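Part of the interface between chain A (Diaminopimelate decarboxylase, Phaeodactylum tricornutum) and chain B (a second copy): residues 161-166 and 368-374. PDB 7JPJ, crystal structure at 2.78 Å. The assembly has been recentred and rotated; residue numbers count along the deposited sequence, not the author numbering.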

ATOM      1  N   GLY A 161     -12.323 -24.205 -11.064  1.00 72.09           N
ATOM      2  CA  GLY A 161     -13.118 -23.023 -11.457  1.00 73.98           C
ATOM      3  C   GLY A 161     -12.246 -21.879 -11.947  1.00 71.00           C
ATOM      4  O   GLY A 161     -11.458 -22.107 -12.883  1.00 69.78           O
ATOM      5  N   PHE A 162     -12.395 -20.684 -11.363  1.00 70.06           N
ATOM      6  CA  PHE A 162     -11.517 -19.548 -11.728  1.00 67.28           C
ATOM      7  C   PHE A 162     -10.238 -19.610 -10.892  1.00 62.14           C
ATOM      8  O   PHE A 162     -10.316 -19.885  -9.689  1.00 60.49           O
ATOM      9  N   SER A 163      -9.099 -19.355 -11.522  1.00 59.86           N
ATOM     10  CA  SER A 163      -7.812 -19.390 -10.831  1.00 55.28           C
ATOM     11  C   SER A 163      -7.669 -18.105 -10.025  1.00 53.21           C
ATOM     12  O   SER A 163      -7.278 -17.063 -10.555  1.00 52.78           O
ATOM     13  N   LYS A 164      -7.995 -18.174  -8.737  1.00 52.18           N
ATOM     14  CA  LYS A 164      -7.907 -17.036  -7.834  1.00 50.43           C
ATOM     15  C   LYS A 164      -6.718 -17.200  -6.895  1.00 46.27           C
ATOM     16  O   LYS A 164      -6.188 -18.300  -6.711  1.00 45.02           O
ATOM     17  N   THR A 165      -6.299 -16.082  -6.305  1.00 30.35           N
ATOM     18  CA  THR A 165      -5.183 -16.102  -5.367  1.00 28.89           C
ATOM     19  C   THR A 165      -5.533 -16.936  -4.143  1.00 29.35           C
ATOM     20  O   THR A 165      -6.670 -16.916  -3.662  1.00 30.04           O
ATOM     21  N   ASN A 166      -4.546 -17.663  -3.630  1.00 27.87           N
ATOM     22  CA  ASN A 166      -4.799 -18.604  -2.550  1.00 28.86           C
ATOM     23  C   ASN A 166      -3.499 -18.897  -1.816  1.00 28.61           C
ATOM     24  O   ASN A 166      -2.405 -18.756  -2.368  1.00 28.04           O
TER
ATOM     25  N   GLY B 368      -8.287  -5.464 -13.920  1.00 24.39           N
ATOM     26  CA  GLY B 368      -9.317  -4.977 -13.029  1.00 23.92           C
ATOM     27  C   GLY B 368      -9.794  -5.960 -11.980  1.00 23.82           C
ATOM     28  O   GLY B 368     -10.710  -5.627 -11.217  1.00 23.72           O
ATOM     29  N   GLU B 369      -9.214  -7.157 -11.918  1.00 25.82           N
ATOM     30  CA  GLU B 369      -9.583  -8.173 -10.934  1.00 25.82           C
ATOM     31  C   GLU B 369      -8.304  -8.637 -10.253  1.00 25.57           C
ATOM     32  O   GLU B 369      -7.681  -9.621 -10.676  1.00 25.60           O
ATOM     33  N   PRO B 370      -7.881  -7.949  -9.187  1.00 25.27           N
ATOM     34  CA  PRO B 370      -6.562  -8.228  -8.592  1.00 24.91           C
ATOM     35  C   PRO B 370      -6.438  -9.601  -7.948  1.00 25.06           C
ATOM     36  O   PRO B 370      -5.311 -10.022  -7.653  1.00 24.61           O
ATOM     37  N   GLU B 371      -7.539 -10.312  -7.717  1.00 30.34           N
ATOM     38  CA  GLU B 371      -7.473 -11.618  -7.077  1.00 30.77           C
ATOM     39  C   GLU B 371      -7.401 -12.771  -8.070  1.00 30.87           C
ATOM     40  O   GLU B 371      -7.210 -13.916  -7.649  1.00 31.25           O
ATOM     41  N   GLN B 372      -7.536 -12.504  -9.366  1.00 30.33           N
ATOM     42  CA  GLN B 372      -7.520 -13.550 -10.376  1.00 30.51           C
ATOM     43  C   GLN B 372      -6.182 -13.564 -11.104  1.00 30.06           C
ATOM     44  O   GLN B 372      -5.585 -12.511 -11.348  1.00 29.79           O
ATOM     45  N   LEU B 373      -5.720 -14.763 -11.448  1.00 26.62           N
ATOM     46  CA  LEU B 373      -4.443 -14.943 -12.124  1.00 26.17           C
ATOM     47  C   LEU B 373      -4.622 -14.821 -13.631  1.00 26.73           C
ATOM     48  O   LEU B 373      -5.651 -15.223 -14.182  1.00 27.73           O
ATOM     49  N   ALA B 374      -3.608 -14.266 -14.293  1.00 25.51           N
ATOM     50  CA  ALA B 374      -3.617 -14.116 -15.745  1.00 25.96           C
ATOM     51  C   ALA B 374      -2.177 -14.108 -16.228  1.00 25.38           C
ATOM     52  O   ALA B 374      -1.428 -13.180 -15.916  1.00 25.21           O
TER

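Packing of side chains around a single backbone bridge between two copies of diaminopimelate decarboxylase. The segment of chain A runs past the type I turn E369(B) to Q372(B), which is closed by the hydrogen bond from Q372(B) N to E369(B) O (3.2 Å). K164(A) and Q372(B), each with 76 Å² covered by the other stretch, sit opposite one another at the bridge, their CA atoms 4.3 Å apart. Two backbone hydrogen bonds frame the pair: L373(B) N to S163(A) O (2.9 Å, nearly straight at 172°) and T165(A) N to E371(B) O (2.7 Å, 151°). The same carbonyls also receive CA-H...O contacts, Q372(B) CA to S163(A) O at 3.5 Å and K164(A) CA to E371(B) O at 3.2 Å.

K164(A) leaves its backbone sideways (chi1 m, chi2 m, chi3 off-well at -116°, chi4 t), and its aliphatic chain lies along the turn: CD is 4.0 Å from both CA and CG of Q372(B), and CE is 4.2 Å from CB of E371(B). The ammonium ends near two carboxylates without forming a salt bridge to either, NZ lying 4.4 Å from E369(B) OE2 and 4.3 Å from E371(B) OE1. E371(B) itself leaves sideways (chi1 m, chi2 t), with 68 Å² covered.

Q372(B) also starts sideways, but its extended chain (chi1 t, chi2 t) brings its end nearer to chain A. Its CG rests 3.4 Å from S163(A) O, and NE2 reaches one face of the F162(A) ring, 3.5 Å from CD2. F162(A) points toward chain B, with chi1 between wells at -103°; the residue is poorly ordered, so this outer contact is less sharply defined than the bridge.

L373(B), buried and pointing toward chain A (chi1 m, chi2 p), adds a further apolar contact, its CD1 lying 3.9 Å from T165(A) CG2. CD1 also has T165(A) N as a neighbour at 3.9 Å, while CD2 is 3.7 Å from S163(A) OG, a hydroxyl (chi1 t) that is hydrogen-bonded elsewhere in the structure. T165(A), chi1 p, meets L373(B) through its methyl and lends its hydroxyl to the turn: OG1 gives a weak hydrogen bond to E371(B) O (3.4 Å), supplementing the one from its own N, and sits 3.8 Å from E371(B) CG. The CA-to-CB bond of P370(B) points away from chain A.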

ATOM      1  CB  PHE A 162     -12.216 -18.221 -11.459  1.00 68.46           C
ATOM      2  CG  PHE A 162     -12.770 -17.527 -12.675  1.00 72.50           C
ATOM      3  CD1 PHE A 162     -12.405 -17.931 -13.946  1.00 74.94           C
ATOM      4  CD2 PHE A 162     -13.654 -16.471 -12.544  1.00 74.11           C
ATOM      5  CE1 PHE A 162     -12.917 -17.293 -15.062  1.00 78.91           C
ATOM      6  CE2 PHE A 162     -14.163 -15.832 -13.661  1.00 78.07           C
ATOM      7  CZ  PHE A 162     -13.792 -16.244 -14.917  1.00 80.49           C
ATOM      8  CB  SER A 163      -6.668 -19.560 -11.824  1.00 54.05           C
ATOM      9  OG  SER A 163      -5.468 -19.939 -11.168  1.00 50.24           O
ATOM     10  CB  LYS A 164      -9.202 -16.872  -7.025  1.00 52.76           C
ATOM     11  CG  LYS A 164     -10.429 -16.529  -7.865  1.00 57.25           C
ATOM     12  CD  LYS A 164     -10.493 -15.038  -8.184  1.00 57.73           C
ATOM     13  CE  LYS A 164     -11.717 -14.377  -7.556  1.00 60.45           C
ATOM     14  NZ  LYS A 164     -12.108 -13.116  -8.255  1.00 62.66           N
ATOM     15  CB  THR A 165      -4.819 -14.680  -4.942  1.00 27.60           C
ATOM     16  OG1 THR A 165      -5.982 -14.019  -4.431  1.00 27.91           O
ATOM     17  CG2 THR A 165      -4.274 -13.895  -6.118  1.00 27.76           C
ATOM     18  CB  ASN A 166      -5.418 -19.902  -3.079  1.00 30.35           C
ATOM     19  CG  ASN A 166      -6.380 -20.532  -2.096  1.00 31.08           C
ATOM     20  OD1 ASN A 166      -5.965 -21.153  -1.118  1.00 31.31           O
ATOM     21  ND2 ASN A 166      -7.674 -20.373  -2.350  1.00 31.40           N
TER
ATOM     22  CB  GLU B 369     -10.330  -9.334 -11.590  1.00 26.23           C
ATOM     23  CG  GLU B 369     -11.651  -8.933 -12.249  1.00 26.64           C
ATOM     24  CD  GLU B 369     -12.767  -8.643 -11.244  1.00 26.70           C
ATOM     25  OE1 GLU B 369     -13.749  -7.963 -11.620  1.00 27.99           O
ATOM     26  OE2 GLU B 369     -12.671  -9.103 -10.085  1.00 25.50           O
ATOM     27  CB  PRO B 370      -6.406  -7.116  -7.542  1.00 24.63           C
ATOM     28  CG  PRO B 370      -7.436  -6.078  -7.902  1.00 24.72           C
ATOM     29  CD  PRO B 370      -8.565  -6.828  -8.523  1.00 25.19           C
ATOM     30  CB  GLU B 371      -8.681 -11.813  -6.153  1.00 31.77           C
ATOM     31  CG  GLU B 371      -8.506 -11.178  -4.775  1.00 32.31           C
ATOM     32  CD  GLU B 371      -9.727 -11.348  -3.890  1.00 33.70           C
ATOM     33  OE1 GLU B 371     -10.805 -11.685  -4.424  1.00 33.70           O
ATOM     34  OE2 GLU B 371      -9.608 -11.138  -2.663  1.00 34.03           O
ATOM     35  CB  GLN B 372      -8.661 -13.363 -11.377  1.00 30.95           C
ATOM     36  CG  GLN B 372      -9.149 -14.671 -11.978  1.00 31.45           C
ATOM     37  CD  GLN B 372      -9.952 -14.478 -13.248  1.00 31.91           C
ATOM     38  OE1 GLN B 372      -9.472 -14.752 -14.347  1.00 31.68           O
ATOM     39  NE2 GLN B 372     -11.186 -14.008 -13.102  1.00 32.65           N
ATOM     40  CB  LEU B 373      -3.837 -16.307 -11.783  1.00 26.44           C
ATOM     41  CG  LEU B 373      -3.014 -16.481 -10.502  1.00 25.89           C
ATOM     42  CD1 LEU B 373      -3.810 -16.103  -9.266  1.00 25.93           C
ATOM     43  CD2 LEU B 373      -2.515 -17.911 -10.390  1.00 26.45           C
ATOM     44  CB  ALA B 374      -4.342 -12.837 -16.170  1.00 26.44           C
TER